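Local atomic coordinates of ecdysteroid-phosphate phosphatase (Bombyx mori, PDB entry 3C7T), a protein that removes phosphate from inactive ecdysteroid 22-phosphates, above all ecdysone 22-phosphate, to release the active steroid hormones, and also dephosphorylates phosphotyrosine in proteins. Residues Arg5-Leu10 against Asp197-Ala202; His26-Asp31 against Gly49-Tyr54; Leu118-Phe121 against Pro127-Ile130; Val153-Ser158 against Phe166-Val171; Gly231-Arg234 against Asp239-Ser242. One frame throughout, in Å; residues are numbered along the deposited sequence.

Interaction 1: Arg5-Leu10 against Asp197-Ala202; sequences RWVFAL and DQMVGA
Met-199 of helix 193-204 drops its thioether onto Val-7, Phe-8 and Ala-9 of strand 5-11, a buried helix-on-sheet contact in the alpha/beta fold of the histidine phosphatase domain. The helix runs against the strand, 149° between the two short axes, which approach to 8.5 Å, and the meeting is van der Waals packing, with no hydrogen bond between the segments. Its side-chain part involves two residues on the same face of the strand. Val-7 offers CG1, which lies 3.8 Å from Met-199 SD, the two side chains lying alongside each other and pointing opposite ways. Ala-9 takes both the sulfur and the terminal methyl, CB lying 3.8 Å from Met-199 CE. Met-199 gets there because CG stands anti to the backbone N (chi1 170°) and the chain stays stretched until a bend at chi3 (66°) turns CE along the strand toward Ala-9.

The backbone part of the contact lies between those two residues. The sulfur comes within 3.6 Å of a carbonyl oxygen, Met-199 SD against Val-7 O. Phe-8 sends its ring to the other face of the sheet, where it packs on Ala-232, while its main chain meets the sulfur. On the helix side, Met-199 also touches Met-233 of the neighbouring strand 230-235, and Gln-198 packs on helix 162-179. Met-199 SD itself rests 3.6 Å from Phe-8 C.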
# COMPACT_ATOMS: atom_id res chain seq x y z
N ARG A 5 28.91 12.42 -0.23
CA ARG A 5 27.62 12.80 0.32
C ARG A 5 26.53 12.30 -0.63
O ARG A 5 26.81 12.14 -1.82
CB ARG A 5 27.59 14.33 0.35
CG ARG A 5 26.49 14.96 1.12
CD ARG A 5 26.94 16.29 1.67
NE ARG A 5 26.94 17.38 0.71
CZ ARG A 5 26.08 18.39 0.74
NH1 ARG A 5 25.15 18.44 1.66
NH2 ARG A 5 26.17 19.37 -0.16
N TRP A 6 25.32 12.08 -0.13
CA TRP A 6 24.16 11.74 -0.99
C TRP A 6 23.22 12.93 -1.20
O TRP A 6 22.92 13.68 -0.28
CB TRP A 6 23.31 10.64 -0.37
CG TRP A 6 23.91 9.29 -0.19
CD1 TRP A 6 24.51 8.80 0.93
CD2 TRP A 6 23.91 8.22 -1.14
NE1 TRP A 6 24.91 7.49 0.73
CE2 TRP A 6 24.55 7.11 -0.54
CE3 TRP A 6 23.44 8.09 -2.46
CZ2 TRP A 6 24.73 5.89 -1.20
CZ3 TRP A 6 23.60 6.88 -3.12
CH2 TRP A 6 24.25 5.80 -2.49
N VAL A 7 22.74 13.07 -2.42
CA VAL A 7 21.61 13.97 -2.69
C VAL A 7 20.55 13.13 -3.42
O VAL A 7 20.85 12.45 -4.42
CB VAL A 7 22.03 15.21 -3.50
CG1 VAL A 7 20.82 16.05 -3.85
CG2 VAL A 7 23.05 16.06 -2.70
N PHE A 8 19.33 13.17 -2.90
CA PHE A 8 18.24 12.34 -3.41
C PHE A 8 17.13 13.20 -3.95
O PHE A 8 16.96 14.34 -3.53
CB PHE A 8 17.67 11.48 -2.28
CG PHE A 8 18.65 10.50 -1.72
CD1 PHE A 8 19.14 9.47 -2.49
CD2 PHE A 8 19.06 10.61 -0.40
CE1 PHE A 8 20.03 8.55 -1.96
CE2 PHE A 8 19.95 9.69 0.15
CZ PHE A 8 20.43 8.67 -0.63
N ALA A 9 16.35 12.64 -4.88
CA ALA A 9 15.15 13.32 -5.37
C ALA A 9 14.06 12.26 -5.39
O ALA A 9 14.29 11.12 -5.83
CB ALA A 9 15.34 13.88 -6.75
N LEU A 10 12.90 12.63 -4.88
CA LEU A 10 11.81 11.67 -4.71
C LEU A 10 10.50 12.25 -5.24
O LEU A 10 10.10 13.34 -4.82
CB LEU A 10 11.69 11.35 -3.22
CG LEU A 10 10.63 10.37 -2.70
CD1 LEU A 10 10.92 8.94 -3.20
CD2 LEU A 10 10.59 10.38 -1.22
N ASP A 197 14.87 14.81 -12.72
CA ASP A 197 15.66 15.47 -13.79
C ASP A 197 16.18 16.87 -13.41
O ASP A 197 17.28 17.26 -13.82
CB ASP A 197 14.87 15.54 -15.10
CG ASP A 197 14.99 14.27 -15.94
OD1 ASP A 197 15.70 13.33 -15.52
OD2 ASP A 197 14.38 14.23 -17.04
N GLN A 198 15.41 17.62 -12.63
CA GLN A 198 15.89 18.92 -12.12
C GLN A 198 17.13 18.79 -11.22
O GLN A 198 18.10 19.60 -11.30
CB GLN A 198 14.79 19.66 -11.37
CG GLN A 198 13.70 20.20 -12.25
CD GLN A 198 12.66 20.90 -11.45
OE1 GLN A 198 11.83 20.26 -10.79
NE2 GLN A 198 12.70 22.22 -11.46
N MET A 199 17.12 17.77 -10.37
CA MET A 199 18.24 17.54 -9.47
C MET A 199 19.51 17.19 -10.23
O MET A 199 20.58 17.74 -9.93
CB MET A 199 17.94 16.43 -8.46
CG MET A 199 19.18 16.01 -7.68
SD MET A 199 19.05 14.48 -6.76
CE MET A 199 18.88 13.25 -8.06
N VAL A 200 19.39 16.29 -11.20
CA VAL A 200 20.52 15.88 -12.04
C VAL A 200 21.07 17.10 -12.78
O VAL A 200 22.27 17.37 -12.74
CB VAL A 200 20.12 14.79 -13.06
CG1 VAL A 200 21.28 14.52 -14.04
CG2 VAL A 200 19.69 13.51 -12.34
N GLY A 201 20.19 17.85 -13.44
CA GLY A 201 20.61 19.08 -14.13
C GLY A 201 21.25 20.14 -13.25
O GLY A 201 22.19 20.81 -13.68
N ALA A 202 20.74 20.32 -12.03
CA ALA A 202 21.26 21.35 -11.11
C ALA A 202 22.62 20.97 -10.56
O ALA A 202 23.47 21.84 -10.39
CB ALA A 202 20.29 21.59 -9.96

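Interaction 2: His26-Asp31 against Gly49-Tyr54; sequences HCFEND and GGKGGY
Phe-28 and Asp-31 together hold Lys-51 of helix 50-56 in a surface contact combining a CH-pi interaction with a salt bridge, on a small beta hairpin made of strands 28-29 and 32-33, with Asn-30 and Asp-31 in its turn. Phe-28, the first residue to leave helical geometry after helix 23-27, turns its ring toward the lysine. Lys-51 CB sits over the ring's centre, 3.7 Å from the centroid of Phe-28 and 8° off the ring normal, while the two side chains run head to tail so that CD lies back over Phe-28 CG. That path depends on Lys-51 CG standing between its backbone N and carbonyl carbon (chi1 75°), with the chain extended beyond it.

Glu-29 turns away and pairs with Lys-36. Asp-31 then comes across the end of the lysine, and the salt bridge from Lys-51 NZ to Asp-31 OD1 is weak as a hydrogen bond at 3.3 Å. Two waters reinforce this exposed pairing. Water 1 accepts from Asp-31 N at 2.8 Å and, weakly, from Lys-51 NZ. Water 2 donates a weak bond to Asp-31 OD1, and accepts one from the lysine's own backbone, Lys-51 N lying 3.0 Å from it.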
# COMPACT_ATOMS: atom_id res chain seq x y z
N HIS A 26 -18.27 13.83 -3.08
CA HIS A 26 -18.75 12.54 -2.58
C HIS A 26 -18.57 12.37 -1.05
O HIS A 26 -19.46 11.85 -0.37
CB HIS A 26 -18.06 11.38 -3.29
CG HIS A 26 -18.61 10.05 -2.90
ND1 HIS A 26 -19.79 9.56 -3.41
CD2 HIS A 26 -18.13 9.08 -2.08
CE1 HIS A 26 -20.04 8.37 -2.89
NE2 HIS A 26 -19.04 8.06 -2.08
N CYS A 27 -17.43 12.81 -0.52
CA CYS A 27 -17.06 12.54 0.88
C CYS A 27 -17.51 13.62 1.85
O CYS A 27 -17.67 13.37 3.04
CB CYS A 27 -15.54 12.37 1.00
SG CYS A 27 -14.95 10.86 0.18
N PHE A 28 -17.70 14.84 1.36
CA PHE A 28 -18.10 15.93 2.27
C PHE A 28 -19.60 15.96 2.33
O PHE A 28 -20.27 16.08 1.31
CB PHE A 28 -17.53 17.27 1.82
CG PHE A 28 -16.14 17.54 2.32
CD1 PHE A 28 -15.02 17.05 1.64
CD2 PHE A 28 -15.94 18.27 3.49
CE1 PHE A 28 -13.73 17.31 2.11
CE2 PHE A 28 -14.66 18.53 3.97
CZ PHE A 28 -13.56 18.06 3.29
N GLU A 29 -20.13 15.83 3.55
CA GLU A 29 -21.56 15.91 3.83
C GLU A 29 -21.73 17.04 4.84
O GLU A 29 -21.25 16.95 5.98
CB GLU A 29 -22.09 14.59 4.41
CG GLU A 29 -21.57 13.30 3.74
CD GLU A 29 -22.13 12.04 4.39
OE1 GLU A 29 -22.43 12.06 5.60
OE2 GLU A 29 -22.28 11.01 3.68
N ASN A 30 -22.42 18.10 4.41
CA ASN A 30 -22.57 19.34 5.18
C ASN A 30 -21.25 19.89 5.71
O ASN A 30 -21.11 20.15 6.92
CB ASN A 30 -23.59 19.16 6.32
CG ASN A 30 -25.00 19.56 5.90
OD1 ASN A 30 -25.22 20.66 5.37
ND2 ASN A 30 -25.96 18.66 6.12
N ASP A 31 -20.28 20.06 4.81
CA ASP A 31 -18.93 20.58 5.12
C ASP A 31 -18.07 19.70 6.02
O ASP A 31 -16.95 20.09 6.40
CB ASP A 31 -18.97 22.02 5.66
CG ASP A 31 -18.98 23.07 4.55
OD1 ASP A 31 -18.45 22.78 3.44
OD2 ASP A 31 -19.51 24.18 4.79
N GLY A 49 -8.59 27.20 2.91
CA GLY A 49 -9.38 27.03 1.69
C GLY A 49 -10.45 25.96 1.82
O GLY A 49 -11.20 25.75 0.90
N GLY A 50 -10.51 25.29 2.96
CA GLY A 50 -11.52 24.25 3.20
C GLY A 50 -11.56 23.21 2.09
O GLY A 50 -10.54 22.93 1.46
N LYS A 51 -12.74 22.66 1.82
CA LYS A 51 -12.83 21.56 0.85
C LYS A 51 -12.40 21.97 -0.58
O LYS A 51 -11.82 21.16 -1.31
CB LYS A 51 -14.21 20.89 0.90
CG LYS A 51 -15.33 21.65 0.25
CD LYS A 51 -16.69 21.09 0.63
CE LYS A 51 -17.78 22.03 0.15
NZ LYS A 51 -19.15 21.53 0.46
N GLY A 52 -12.63 23.23 -0.95
CA GLY A 52 -12.17 23.75 -2.23
C GLY A 52 -10.65 23.68 -2.33
O GLY A 52 -10.10 23.40 -3.40
N GLY A 53 -9.97 23.91 -1.21
CA GLY A 53 -8.53 23.84 -1.16
C GLY A 53 -8.04 22.42 -1.46
O GLY A 53 -7.02 22.23 -2.14
N TYR A 54 -8.77 21.43 -0.94
CA TYR A 54 -8.43 20.01 -1.17
C TYR A 54 -8.71 19.56 -2.60
O TYR A 54 -8.03 18.64 -3.09
CB TYR A 54 -9.10 19.08 -0.16
CG TYR A 54 -8.44 19.11 1.20
CD1 TYR A 54 -7.12 18.66 1.36
CD2 TYR A 54 -9.12 19.59 2.34
CE1 TYR A 54 -6.49 18.68 2.60
CE2 TYR A 54 -8.49 19.61 3.60
CZ TYR A 54 -7.18 19.16 3.71
OH TYR A 54 -6.52 19.16 4.92
O HOH W 1 -20.87 19.64 2.11
O HOH W 2 -14.99 23.19 3.75

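Interaction 3: Leu118-Phe121 against Pro127-Ile130; sequences LFEF and PKGI
Glu-120 and Lys-128 approach each other nearly perpendicularly, and they meet mainly through their charged ends. Glu-120 has its CG between the backbone N and the carbonyl carbon (chi1 71°), and from there its chain runs straight out to the carboxylate. The lysine chain, also extended beyond CG, spans the distance from its exposed backbone to that acid. The ammonium comes to one carboxylate oxygen: Lys-128 NZ donates to Glu-120 OE2 at 3.2 Å in a salt bridge. It arrives from above the carboxylate plane, 48° out of it. The lysine's aliphatic part follows, with CD 3.8 Å from the same Glu-120 OE2. The other oxygen, OE1, has a long and weak ion pair with Arg-92.

Behind the carboxylate, Glu-120 CG lies 3.7 Å above the plane of the Phe-119 ring, offset toward its rim. That ring in turn meets Phe-132 edge-to-face and packs against His-192.

The setting is the active-site pocket of a histidine phosphatase, where Glu-120 touches the bound tungstate and both segments belong to the long loop between strand 112-114 and helix 135-140. A glutamine in place of Glu-120 would probably leave Lys-128 without its charge partner and take a negative charge from beside the pocket's arginines. The contact therefore joins an exposed lysine to a buried acid of the pocket, and the positive charge of Lys-128 probably adds to the attraction of the site for an anion.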
# COMPACT_ATOMS: atom_id res chain seq x y z
N LEU A 118 10.80 24.32 -5.45
CA LEU A 118 10.57 22.95 -5.91
C LEU A 118 9.21 22.70 -6.56
O LEU A 118 8.96 21.61 -7.08
CB LEU A 118 10.80 21.97 -4.73
CG LEU A 118 12.21 21.95 -4.11
CD1 LEU A 118 12.23 20.98 -2.96
CD2 LEU A 118 13.29 21.61 -5.15
N PHE A 119 8.33 23.71 -6.55
CA PHE A 119 6.99 23.50 -7.13
C PHE A 119 7.05 23.20 -8.64
O PHE A 119 7.94 23.67 -9.36
CB PHE A 119 6.02 24.65 -6.80
CG PHE A 119 4.58 24.36 -7.15
CD1 PHE A 119 3.88 23.36 -6.49
CD2 PHE A 119 3.93 25.09 -8.16
CE1 PHE A 119 2.55 23.08 -6.83
CE2 PHE A 119 2.60 24.83 -8.50
CZ PHE A 119 1.90 23.82 -7.83
N GLU A 120 6.08 22.40 -9.12
CA GLU A 120 5.99 21.98 -10.50
C GLU A 120 5.85 23.20 -11.44
O GLU A 120 5.61 24.32 -10.99
CB GLU A 120 4.78 21.06 -10.68
CG GLU A 120 3.43 21.77 -10.58
CD GLU A 120 2.24 20.83 -10.70
OE1 GLU A 120 2.47 19.59 -10.75
OE2 GLU A 120 1.08 21.34 -10.76
N PHE A 121 6.01 22.95 -12.73
CA PHE A 121 5.88 23.97 -13.76
C PHE A 121 4.46 24.52 -13.79
O PHE A 121 3.48 23.76 -13.88
CB PHE A 121 6.28 23.34 -15.10
CG PHE A 121 6.14 24.24 -16.30
CD1 PHE A 121 6.34 25.62 -16.22
CD2 PHE A 121 5.88 23.67 -17.55
CE1 PHE A 121 6.22 26.41 -17.35
CE2 PHE A 121 5.76 24.46 -18.67
CZ PHE A 121 5.94 25.83 -18.57
N PRO A 127 -3.92 25.84 -16.80
CA PRO A 127 -4.13 26.65 -15.61
C PRO A 127 -4.70 25.73 -14.53
O PRO A 127 -5.45 24.79 -14.83
CB PRO A 127 -5.17 27.69 -16.05
CG PRO A 127 -5.92 27.03 -17.17
CD PRO A 127 -4.90 26.15 -17.87
N LYS A 128 -4.28 25.98 -13.30
CA LYS A 128 -4.72 25.20 -12.16
C LYS A 128 -5.05 26.15 -11.03
O LYS A 128 -4.49 27.25 -10.94
CB LYS A 128 -3.60 24.23 -11.73
CG LYS A 128 -3.48 23.00 -12.62
CD LYS A 128 -2.16 22.28 -12.41
CE LYS A 128 -2.02 21.09 -13.36
NZ LYS A 128 -0.63 20.52 -13.30
N GLY A 129 -5.99 25.75 -10.18
CA GLY A 129 -6.18 26.44 -8.92
C GLY A 129 -4.89 26.22 -8.13
O GLY A 129 -4.36 25.10 -8.13
N ILE A 130 -4.36 27.28 -7.53
CA ILE A 130 -3.21 27.15 -6.62
C ILE A 130 -3.63 27.51 -5.19
O ILE A 130 -4.12 28.60 -4.92
CB ILE A 130 -1.97 27.97 -7.09
CG1 ILE A 130 -1.37 27.34 -8.36
CG2 ILE A 130 -0.92 28.04 -5.99
CD1 ILE A 130 -0.37 28.23 -9.12

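Interaction 4: Val153-Ser158 against Phe166-Val171; sequences VEMDAS and FKRGEV
Met-155 lays its sulfur over the middle of the Arg-168 guanidinium, with SD 3.6 Å from Arg-168 CZ and nearly as close to NE. The thioether thus covers one face of the flat group, leaving the N-H bonds around its rim to other partners. Met-155 CG packs on Arg-168 CD, and Val-153 reaches that same carbon from another side, its CG1 4.0 Å from Arg-168 CD. The second methyl of Val-153, CG2, lies 3.7 Å from Arg-168 O and 4.1 Å from Val-171 CG1, one helical turn further on.

Here the irregular segment 153-158 runs beside helix 162-179, a helix of the histidine phosphatase domain flanking its central sheet. The arginine reaches the methionine through bends at chi2 (-143°) and chi3 (-84°), which carry its end toward 153-158 although its CB points neither toward nor away from that segment.

Around the guanidinium rim, NH2 forms a salt bridge with Glu-160 and a hydrogen bond to Glu-120 O, and NH1 donates to Phe-119 O. A methionine in place of Arg-168 would probably leave Glu-160 without its charge mate and those two carbonyls without their donors, freeing the tungstate-binding loop to shift. Met-155 is itself backed by Phe-119 and Phe-132.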
# COMPACT_ATOMS: atom_id res chain seq x y z
N VAL A 153 13.21 30.60 -2.83
CA VAL A 153 12.38 31.14 -3.89
C VAL A 153 11.02 31.53 -3.32
O VAL A 153 10.36 30.74 -2.65
CB VAL A 153 12.20 30.14 -5.07
CG1 VAL A 153 11.14 30.64 -6.04
CG2 VAL A 153 13.52 29.92 -5.81
N GLU A 154 10.66 32.77 -3.60
CA GLU A 154 9.34 33.30 -3.38
C GLU A 154 8.62 33.07 -4.70
O GLU A 154 9.16 33.39 -5.76
CB GLU A 154 9.46 34.80 -3.08
CG GLU A 154 8.16 35.60 -3.20
CD GLU A 154 7.44 35.75 -1.87
OE1 GLU A 154 7.93 36.52 -1.01
OE2 GLU A 154 6.39 35.09 -1.70
N MET A 155 7.41 32.53 -4.65
CA MET A 155 6.72 32.24 -5.90
C MET A 155 5.25 32.69 -5.89
O MET A 155 4.55 32.55 -4.89
CB MET A 155 6.85 30.75 -6.23
CG MET A 155 6.45 30.38 -7.63
SD MET A 155 6.06 28.63 -7.62
CE MET A 155 4.69 28.58 -6.45
N ASP A 156 4.80 33.22 -7.02
CA ASP A 156 3.44 33.72 -7.12
C ASP A 156 2.48 32.74 -7.83
O ASP A 156 2.87 31.62 -8.20
CB ASP A 156 3.42 35.12 -7.74
CG ASP A 156 3.42 35.10 -9.25
OD1 ASP A 156 4.07 34.22 -9.86
OD2 ASP A 156 2.76 35.99 -9.84
N ALA A 157 1.24 33.18 -8.02
CA ALA A 157 0.15 32.36 -8.56
C ALA A 157 0.08 32.39 -10.09
O ALA A 157 -0.84 31.79 -10.69
CB ALA A 157 -1.19 32.80 -7.95
N SER A 158 1.05 33.05 -10.73
CA SER A 158 1.00 33.31 -12.16
C SER A 158 1.75 32.26 -12.96
O SER A 158 2.74 31.71 -12.50
CB SER A 158 1.58 34.69 -12.44
OG SER A 158 0.66 35.51 -13.13
N PHE A 166 12.63 26.31 -14.82
CA PHE A 166 13.87 25.62 -14.56
C PHE A 166 14.87 26.44 -13.72
O PHE A 166 15.64 25.90 -12.93
CB PHE A 166 14.50 25.09 -15.85
CG PHE A 166 13.84 23.84 -16.35
CD1 PHE A 166 13.96 22.65 -15.65
CD2 PHE A 166 13.12 23.85 -17.53
CE1 PHE A 166 13.35 21.47 -16.12
CE2 PHE A 166 12.50 22.68 -18.02
CZ PHE A 166 12.62 21.49 -17.31
N LYS A 167 14.83 27.76 -13.90
CA LYS A 167 15.69 28.65 -13.13
C LYS A 167 15.35 28.60 -11.64
O LYS A 167 16.26 28.52 -10.80
CB LYS A 167 15.58 30.07 -13.70
CG LYS A 167 16.45 31.15 -13.01
CD LYS A 167 17.92 30.79 -13.02
CE LYS A 167 18.77 31.96 -12.55
NZ LYS A 167 20.19 31.59 -12.42
N ARG A 168 14.06 28.68 -11.33
CA ARG A 168 13.49 28.49 -9.99
C ARG A 168 14.08 27.25 -9.33
O ARG A 168 14.65 27.32 -8.24
CB ARG A 168 11.98 28.19 -10.12
CG ARG A 168 11.05 29.35 -10.16
CD ARG A 168 9.78 29.05 -9.40
NE ARG A 168 8.77 28.32 -10.18
CZ ARG A 168 8.38 27.06 -9.94
NH1 ARG A 168 8.92 26.35 -8.96
NH2 ARG A 168 7.44 26.52 -10.69
N GLY A 169 13.90 26.11 -9.99
CA GLY A 169 14.31 24.82 -9.42
C GLY A 169 15.80 24.74 -9.16
O GLY A 169 16.24 24.25 -8.11
N GLU A 170 16.57 25.22 -10.13
CA GLU A 170 18.02 25.21 -10.06
C GLU A 170 18.53 26.13 -8.95
O GLU A 170 19.43 25.75 -8.21
CB GLU A 170 18.60 25.63 -11.42
CG GLU A 170 20.14 25.62 -11.48
CD GLU A 170 20.63 26.13 -12.82
OE1 GLU A 170 20.44 25.43 -13.82
OE2 GLU A 170 21.21 27.24 -12.86
N VAL A 171 17.96 27.33 -8.83
CA VAL A 171 18.32 28.26 -7.75
C VAL A 171 18.14 27.58 -6.39
O VAL A 171 19.06 27.59 -5.57
CB VAL A 171 17.53 29.60 -7.83
CG1 VAL A 171 17.56 30.38 -6.53
CG2 VAL A 171 18.07 30.46 -8.94

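Interaction 5: Gly231-Arg234 against Asp239-Ser242; sequences GAMR and DVVS
Arg-234 and Asp-239 face each other as an antiparallel hydrogen-bonded pair, near the turn of the beta hairpin that ends the central mixed sheet on this side. Their backbones are joined twice: Asp-239 N donates to Arg-234 O at 2.7 Å, and Arg-234 N returns a bond to Asp-239 O at 3.0 Å. Further along, Val-241 N donates to Ala-232 O at 3.1 Å, but from well above the carbonyl plane, 39° out of it. Beyond that bond Ala-232 N and Val-241 O are 4.2 Å apart, and water 3 bridges them, accepting from Ala-232 N and donating to Val-241 O, each at 2.7 Å. Between the direct bonds lies Met-233 opposite Val-240, a non-hydrogen-bonded pair, where Met-233 CA makes a CA-H...O contact of 3.2 Å to Asp-239 O.

The apolar contacts divide between the two faces. On the face of Arg-234 and Val-241, the arginine's aliphatic part passes the valine, and its guanidinium end leads away. Trp-6 of the adjoining strand has a cation-pi interaction with Arg-234, and Asp-239 forms a salt bridge with Arg-4. On the other face, turned to helix 193-204, Met-233 and Val-240 pack together; Val-240 also meets Trp-258 of the second subunit. The methionine bends at chi3 (83°), bringing its methyl CE to 3.9 Å from Val-240 CG2.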
# COMPACT_ATOMS: atom_id res chain seq x y z
N GLY A 231 15.63 9.03 -7.16
CA GLY A 231 16.86 9.29 -7.89
C GLY A 231 17.96 9.62 -6.92
O GLY A 231 17.70 10.19 -5.83
N ALA A 232 19.19 9.27 -7.30
CA ALA A 232 20.37 9.48 -6.45
C ALA A 232 21.60 10.05 -7.16
O ALA A 232 21.94 9.67 -8.29
CB ALA A 232 20.77 8.16 -5.75
N MET A 233 22.25 10.99 -6.47
CA MET A 233 23.57 11.48 -6.84
C MET A 233 24.49 11.43 -5.63
O MET A 233 24.05 11.57 -4.48
CB MET A 233 23.48 12.89 -7.39
CG MET A 233 22.67 12.94 -8.68
SD MET A 233 22.73 14.52 -9.51
CE MET A 233 24.27 14.36 -10.42
N ARG A 234 25.78 11.23 -5.90
CA ARG A 234 26.81 11.33 -4.88
C ARG A 234 27.93 12.21 -5.39
O ARG A 234 28.20 12.27 -6.59
CB ARG A 234 27.37 9.96 -4.51
CG ARG A 234 26.45 9.18 -3.63
CD ARG A 234 27.14 8.00 -3.03
NE ARG A 234 27.89 8.39 -1.84
CZ ARG A 234 28.38 7.53 -0.96
NH1 ARG A 234 28.19 6.22 -1.13
NH2 ARG A 234 29.05 7.97 0.10
N ASP A 239 27.99 12.59 -9.24
CA ASP A 239 27.73 11.46 -10.16
C ASP A 239 26.33 10.86 -9.94
O ASP A 239 25.94 10.58 -8.80
CB ASP A 239 28.73 10.32 -9.92
CG ASP A 239 30.15 10.65 -10.37
OD1 ASP A 239 30.36 10.94 -11.57
OD2 ASP A 239 31.07 10.55 -9.52
N VAL A 240 25.59 10.63 -11.03
CA VAL A 240 24.34 9.85 -11.01
C VAL A 240 24.64 8.37 -10.72
O VAL A 240 25.33 7.70 -11.49
CB VAL A 240 23.56 9.95 -12.36
CG1 VAL A 240 22.45 8.90 -12.43
CG2 VAL A 240 23.00 11.34 -12.55
N VAL A 241 24.10 7.88 -9.60
CA VAL A 241 24.39 6.53 -9.13
C VAL A 241 23.11 5.79 -8.72
O VAL A 241 22.05 6.40 -8.55
CB VAL A 241 25.39 6.52 -7.95
CG1 VAL A 241 26.67 7.26 -8.34
CG2 VAL A 241 24.77 7.14 -6.69
N SER A 242 23.24 4.49 -8.53
CA SER A 242 22.16 3.68 -7.99
C SER A 242 21.82 4.17 -6.58
O SER A 242 22.71 4.38 -5.75
CB SER A 242 22.59 2.22 -7.94
OG SER A 242 21.54 1.43 -7.42
O HOH W 3 19.92 7.73 -9.44

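Overall arrangement
The five contacts range from the sheet core to the pocket and an outlying surface. Interactions 1 and 5 are adjacent, centres 7 Å apart, because strands 5-11 and 230-235 are neighbours: Val-7 N lies 2.9 Å from Met-233 O, and both contacts touch the second subunit. Helix 193-204 links interaction 1 to interaction 4 through Gln-198, which packs on Gly-169. Interactions 3 and 4, centres 11 Å apart, are joined by Arg-168, whose guanidinium reaches from its helix to the backbone of Phe-119 and Glu-120. Interaction 3 lies at the pocket itself, the Glu-120 side chain about 4 Å from tungstate and about 7 Å from that of His-12, which becomes phosphorylated. Interaction 2 stands apart, its centre 36 Å from that of interaction 1.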